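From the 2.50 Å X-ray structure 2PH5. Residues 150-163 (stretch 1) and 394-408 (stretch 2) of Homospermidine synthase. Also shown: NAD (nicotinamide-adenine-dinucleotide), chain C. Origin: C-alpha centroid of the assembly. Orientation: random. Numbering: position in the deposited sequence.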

# COMPACT_ATOMS: atom_id res chain seq x y z
N LYS A 150 10.19 -45.32 -5.59
CA LYS A 150 8.97 -44.81 -4.95
C LYS A 150 8.63 -43.39 -5.40
O LYS A 150 9.51 -42.55 -5.60
N THR A 151 7.33 -43.13 -5.55
CA THR A 151 6.86 -41.82 -6.01
C THR A 151 7.07 -40.69 -5.00
O THR A 151 6.82 -40.84 -3.80
N ALA A 152 7.55 -39.56 -5.50
CA ALA A 152 7.78 -38.40 -4.68
C ALA A 152 7.30 -37.19 -5.47
O ALA A 152 8.02 -36.69 -6.35
N LEU A 153 6.08 -36.75 -5.19
CA LEU A 153 5.47 -35.61 -5.86
C LEU A 153 5.98 -34.33 -5.22
O LEU A 153 5.76 -34.09 -4.04
N ILE A 154 6.66 -33.50 -6.00
CA ILE A 154 7.22 -32.27 -5.46
C ILE A 154 6.50 -31.00 -5.89
O ILE A 154 5.81 -30.97 -6.91
N THR A 155 6.68 -29.94 -5.10
CA THR A 155 6.08 -28.64 -5.34
C THR A 155 4.66 -28.75 -5.84
O THR A 155 4.30 -28.15 -6.86
N HIS A 156 3.84 -29.52 -5.12
CA HIS A 156 2.46 -29.71 -5.53
C HIS A 156 1.47 -29.04 -4.59
O HIS A 156 0.73 -29.71 -3.87
N GLY A 157 1.47 -27.71 -4.59
CA GLY A 157 0.54 -26.96 -3.76
C GLY A 157 -0.38 -26.22 -4.71
O GLY A 157 -0.58 -26.69 -5.83
N ALA A 158 -0.92 -25.09 -4.30
CA ALA A 158 -1.79 -24.32 -5.18
C ALA A 158 -0.87 -23.76 -6.27
O ALA A 158 -1.12 -23.91 -7.46
N ASN A 159 0.20 -23.09 -5.86
CA ASN A 159 1.17 -22.59 -6.82
C ASN A 159 2.50 -22.41 -6.13
O ASN A 159 2.64 -21.60 -5.21
N PRO A 160 3.51 -23.17 -6.57
CA PRO A 160 3.46 -24.16 -7.65
C PRO A 160 2.50 -25.32 -7.38
O PRO A 160 2.22 -25.64 -6.23
N GLY A 161 2.03 -25.94 -8.46
CA GLY A 161 1.14 -27.08 -8.31
C GLY A 161 -0.12 -27.00 -9.14
O GLY A 161 -0.10 -27.24 -10.35
N LEU A 162 -1.22 -26.67 -8.48
CA LEU A 162 -2.51 -26.54 -9.12
C LEU A 162 -2.41 -25.66 -10.36
O LEU A 162 -3.08 -25.92 -11.37
N VAL A 163 -1.56 -24.64 -10.29
CA VAL A 163 -1.37 -23.70 -11.39
C VAL A 163 -0.96 -24.37 -12.70
O VAL A 163 -1.44 -24.00 -13.77
N LEU A 394 -7.25 -23.23 1.90
CA LEU A 394 -8.06 -24.28 1.30
C LEU A 394 -7.68 -24.61 -0.14
O LEU A 394 -7.78 -25.76 -0.57
N GLN A 395 -7.24 -23.61 -0.89
CA GLN A 395 -6.86 -23.87 -2.27
C GLN A 395 -5.55 -24.65 -2.31
O GLN A 395 -5.30 -25.42 -3.23
N VAL A 396 -4.72 -24.45 -1.29
CA VAL A 396 -3.43 -25.13 -1.23
C VAL A 396 -3.57 -26.59 -0.82
O VAL A 396 -2.95 -27.47 -1.41
N VAL A 397 -4.37 -26.84 0.21
CA VAL A 397 -4.54 -28.21 0.69
C VAL A 397 -5.44 -29.02 -0.24
O VAL A 397 -5.33 -30.25 -0.30
N ALA A 398 -6.31 -28.35 -0.99
CA ALA A 398 -7.17 -29.06 -1.93
C ALA A 398 -6.24 -29.74 -2.94
O ALA A 398 -6.41 -30.92 -3.26
N SER A 399 -5.24 -29.00 -3.41
CA SER A 399 -4.27 -29.51 -4.37
C SER A 399 -3.44 -30.65 -3.79
O SER A 399 -3.19 -31.66 -4.45
N MSE A 400 -3.00 -30.48 -2.55
CA MSE A 400 -2.20 -31.50 -1.89
C MSE A 400 -2.95 -32.81 -1.67
O MSE A 400 -2.44 -33.88 -1.99
N ILE A 401 -4.16 -32.72 -1.12
CA ILE A 401 -4.94 -33.92 -0.87
C ILE A 401 -5.17 -34.63 -2.21
O ILE A 401 -5.24 -35.85 -2.26
N SER A 402 -5.27 -33.86 -3.30
CA SER A 402 -5.46 -34.48 -4.62
C SER A 402 -4.17 -35.17 -5.02
O SER A 402 -4.18 -36.32 -5.47
N GLY A 403 -3.05 -34.47 -4.86
CA GLY A 403 -1.76 -35.03 -5.18
C GLY A 403 -1.47 -36.27 -4.35
O GLY A 403 -0.89 -37.23 -4.85
N ILE A 404 -1.87 -36.24 -3.08
CA ILE A 404 -1.65 -37.37 -2.19
C ILE A 404 -2.43 -38.58 -2.72
O ILE A 404 -1.90 -39.69 -2.76
N ILE A 405 -3.67 -38.37 -3.13
CA ILE A 405 -4.47 -39.47 -3.65
C ILE A 405 -3.86 -40.02 -4.94
O ILE A 405 -3.91 -41.22 -5.19
N TRP A 406 -3.27 -39.13 -5.74
CA TRP A 406 -2.66 -39.53 -7.00
C TRP A 406 -1.48 -40.45 -6.75
O TRP A 406 -1.33 -41.49 -7.39
N ALA A 407 -0.62 -40.05 -5.82
CA ALA A 407 0.56 -40.82 -5.50
C ALA A 407 0.23 -42.21 -4.97
O ALA A 407 0.92 -43.18 -5.30
N ILE A 408 -0.82 -42.33 -4.17
CA ILE A 408 -1.20 -43.63 -3.63
C ILE A 408 -1.51 -44.65 -4.73
O ILE A 408 -1.11 -45.81 -4.62

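The two stretches meet in a largely van der Waals contact, in which large side chains such as Leu153, His156 and Trp406 pack beside small residues of both stretches, and a strand, a turn and the first turn of a helix lie along helix 394-408 with no clear hydrogen bond between them, while the nicotinamide end of NAD is held beside the turn. At one end Thr151 (chi1 m) and Leu153 (t, p) both point toward the helix. Thr151 CG2 lies 4.0 Å from Trp406 CZ3 and 4.2 Å from Ala407 CB, and Leu153 CD1 reaches the same Trp406 CZ3 at 4.5 Å. Trp406 adopts chi1 t, with chi2 at 83°. Leu153 CD2 comes within 3.6 Å of Gly403 CA, an approach that depends on the glycine: a CB there would clash with both Leu153 CD2 and His156 CD2.

His156 (chi1 t, chi2 91°) leaves its backbone sideways, yet its ring end nears the helix, where Ser399 O lies at the ring edge, 3.1 Å from His156 NE2. Ser399 (m) points toward stretch 1, but its hydroxyl is spent within its own helix, donating to Gln395 O (Ser399 OG to Gln395 O, 2.9 Å); Ser399 OG then simply packs 3.3 Å from Leu162 CB. Leu162 is t, p. The backbones draw closest around Ala158, whose CA is 4.4 Å from Val396 CA; the small methyl fits there, with Ala158 CB 3.9 Å from Val396 CG2 (chi1 t).

The carboxamide of NAD is read mainly by the backbone. Asn159 N donates to NAD O7N at 2.8 Å. Weaker bonds reach NAD O7N from Ala158 N at 2.8 Å and from Asn159 ND2 at 3.4 Å. NAD N7N donates to Pro160 O at 3.0 Å. Gly157 CA sits 3.0 Å from NAD N7N, leaving no room for a CB. From the helix, Val396 CG1 approaches NAD C4N at 3.5 Å, so Val396 touches both stretch 1 and the cofactor.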

# COMPACT_ATOMS: atom_id res chain seq x y z
CB LYS A 150 9.13 -44.89 -3.43
CG LYS A 150 8.84 -46.27 -2.89
CD LYS A 150 7.39 -46.60 -3.14
CE LYS A 150 7.04 -48.01 -2.74
NZ LYS A 150 5.60 -48.24 -3.03
CB THR A 151 5.36 -41.87 -6.38
OG1 THR A 151 5.18 -42.81 -7.44
CG2 THR A 151 4.86 -40.51 -6.83
CB ALA A 152 9.27 -38.27 -4.36
CB LEU A 153 3.94 -35.68 -5.72
CG LEU A 153 3.11 -34.74 -6.61
CD1 LEU A 153 3.37 -35.05 -8.07
CD2 LEU A 153 1.63 -34.90 -6.29
CB ILE A 154 8.71 -32.15 -5.83
CG1 ILE A 154 8.89 -32.19 -7.35
CG2 ILE A 154 9.49 -33.27 -5.17
CD1 ILE A 154 10.33 -32.04 -7.82
CB THR A 155 6.89 -27.83 -6.38
OG1 THR A 155 7.02 -28.59 -7.58
CG2 THR A 155 8.30 -27.52 -5.84
CB HIS A 156 2.13 -31.20 -5.65
CG HIS A 156 0.83 -31.47 -6.34
ND1 HIS A 156 0.73 -31.66 -7.70
CD2 HIS A 156 -0.43 -31.52 -5.86
CE1 HIS A 156 -0.54 -31.81 -8.03
NE2 HIS A 156 -1.27 -31.73 -6.93
CB ALA A 158 -2.49 -23.20 -4.41
CB ASN A 159 0.73 -21.28 -7.51
CG ASN A 159 0.63 -20.12 -6.57
OD1 ASN A 159 0.71 -18.97 -6.99
ND2 ASN A 159 0.44 -20.41 -5.28
CB PRO A 160 4.90 -24.64 -7.72
CG PRO A 160 5.28 -24.65 -6.27
CD PRO A 160 4.76 -23.30 -5.79
CB LEU A 162 -3.48 -25.91 -8.13
CG LEU A 162 -4.93 -25.75 -8.56
CD1 LEU A 162 -5.53 -27.10 -8.92
CD2 LEU A 162 -5.70 -25.11 -7.42
CB VAL A 163 -0.35 -22.60 -10.96
CG1 VAL A 163 0.47 -22.11 -12.15
CG2 VAL A 163 -1.10 -21.44 -10.35
CB LEU A 394 -9.56 -23.92 1.34
CG LEU A 394 -10.48 -25.07 0.91
CD1 LEU A 394 -10.12 -26.32 1.72
CD2 LEU A 394 -11.95 -24.70 1.13
CB GLN A 395 -6.73 -22.57 -3.06
CG GLN A 395 -8.02 -21.80 -3.21
CD GLN A 395 -7.80 -20.42 -3.81
OE1 GLN A 395 -6.98 -19.65 -3.33
NE2 GLN A 395 -8.54 -20.11 -4.87
CB VAL A 396 -2.47 -24.44 -0.25
CG1 VAL A 396 -1.08 -25.00 -0.42
CG2 VAL A 396 -2.50 -22.94 -0.48
CB VAL A 397 -5.09 -28.22 2.16
CG1 VAL A 397 -4.09 -27.53 3.07
CG2 VAL A 397 -6.45 -27.55 2.25
CB ALA A 398 -8.11 -28.08 -2.63
CB SER A 399 -3.34 -28.38 -4.81
OG SER A 399 -4.09 -27.24 -5.18
CB MSE A 400 -1.69 -30.98 -0.55
CG MSE A 400 -0.82 -29.77 -0.70
SE MSE A 400 0.56 -29.77 0.62
CE MSE A 400 1.84 -30.88 -0.32
CB ILE A 401 -6.32 -33.60 -0.19
CG1 ILE A 401 -6.92 -34.87 0.45
CG2 ILE A 401 -7.33 -33.10 -1.23
CD1 ILE A 401 -6.10 -35.46 1.59
CB SER A 402 -5.80 -33.43 -5.69
OG SER A 402 -6.93 -32.66 -5.33
CB ILE A 404 -2.11 -37.05 -0.72
CG1 ILE A 404 -1.19 -35.99 -0.11
CG2 ILE A 404 -2.11 -38.32 0.13
CD1 ILE A 404 -1.57 -35.55 1.31
CB ILE A 405 -5.91 -39.03 -3.96
CG1 ILE A 405 -6.57 -38.50 -2.69
CG2 ILE A 405 -6.71 -40.22 -4.52
CD1 ILE A 405 -7.86 -37.76 -2.95
CB TRP A 406 -2.19 -38.30 -7.79
CG TRP A 406 -1.65 -38.65 -9.15
CD1 TRP A 406 -2.37 -38.87 -10.30
CD2 TRP A 406 -0.27 -38.88 -9.50
NE1 TRP A 406 -1.53 -39.22 -11.33
CE2 TRP A 406 -0.24 -39.24 -10.86
CE3 TRP A 406 0.93 -38.82 -8.78
CZ2 TRP A 406 0.95 -39.53 -11.53
CZ3 TRP A 406 2.12 -39.12 -9.45
CH2 TRP A 406 2.12 -39.47 -10.81
CB ALA A 407 1.42 -40.06 -4.49
CB ILE A 408 -2.41 -43.51 -2.68
CG1 ILE A 408 -2.00 -42.71 -1.44
CG2 ILE A 408 -2.93 -44.89 -2.28
CD1 ILE A 408 -3.13 -42.42 -0.49
PA NAD C . 4.91 -22.59 8.61
O1A NAD C . 6.18 -21.84 8.91
O2A NAD C . 3.62 -22.00 9.06
O5B NAD C . 5.00 -24.10 9.21
C5B NAD C . 6.16 -24.90 8.99
C4B NAD C . 6.24 -25.94 10.13
O4B NAD C . 7.43 -26.67 9.89
C3B NAD C . 6.35 -25.34 11.53
O3B NAD C . 5.33 -25.88 12.38
C2B NAD C . 7.73 -25.73 12.00
O2B NAD C . 7.86 -25.95 13.38
C1B NAD C . 8.06 -26.95 11.12
N9A NAD C . 9.48 -27.15 10.84
C8A NAD C . 10.43 -26.12 10.73
N7A NAD C . 11.63 -26.49 11.24
C5A NAD C . 11.47 -27.75 11.69
C6A NAD C . 12.37 -28.63 12.29
N6A NAD C . 13.65 -28.34 12.54
N1A NAD C . 11.88 -29.88 12.65
C2A NAD C . 10.57 -30.26 12.42
N3A NAD C . 9.67 -29.41 11.82
C4A NAD C . 10.15 -28.18 11.47
O3 NAD C . 4.88 -22.72 7.04
PN NAD C . 3.88 -23.47 6.02
O1N NAD C . 3.54 -22.49 4.96
O2N NAD C . 2.77 -24.09 6.83
O5D NAD C . 4.98 -24.50 5.55
C5D NAD C . 4.81 -25.50 4.58
C4D NAD C . 5.41 -24.93 3.31
O4D NAD C . 4.46 -25.01 2.28
C3D NAD C . 6.63 -24.22 2.75
O3D NAD C . 7.64 -25.15 2.38
C2D NAD C . 6.05 -23.47 1.57
O2D NAD C . 6.99 -23.14 0.60
C1D NAD C . 4.93 -24.40 1.09
N1N NAD C . 3.73 -23.75 0.51
C2N NAD C . 3.35 -24.04 -0.78
C3N NAD C . 2.19 -23.42 -1.28
C7N NAD C . 1.69 -23.68 -2.66
O7N NAD C . 0.54 -23.04 -3.05
N7N NAD C . 2.29 -24.51 -3.49
C4N NAD C . 1.43 -22.51 -0.48
C5N NAD C . 1.86 -22.24 0.84
C6N NAD C . 3.00 -22.85 1.34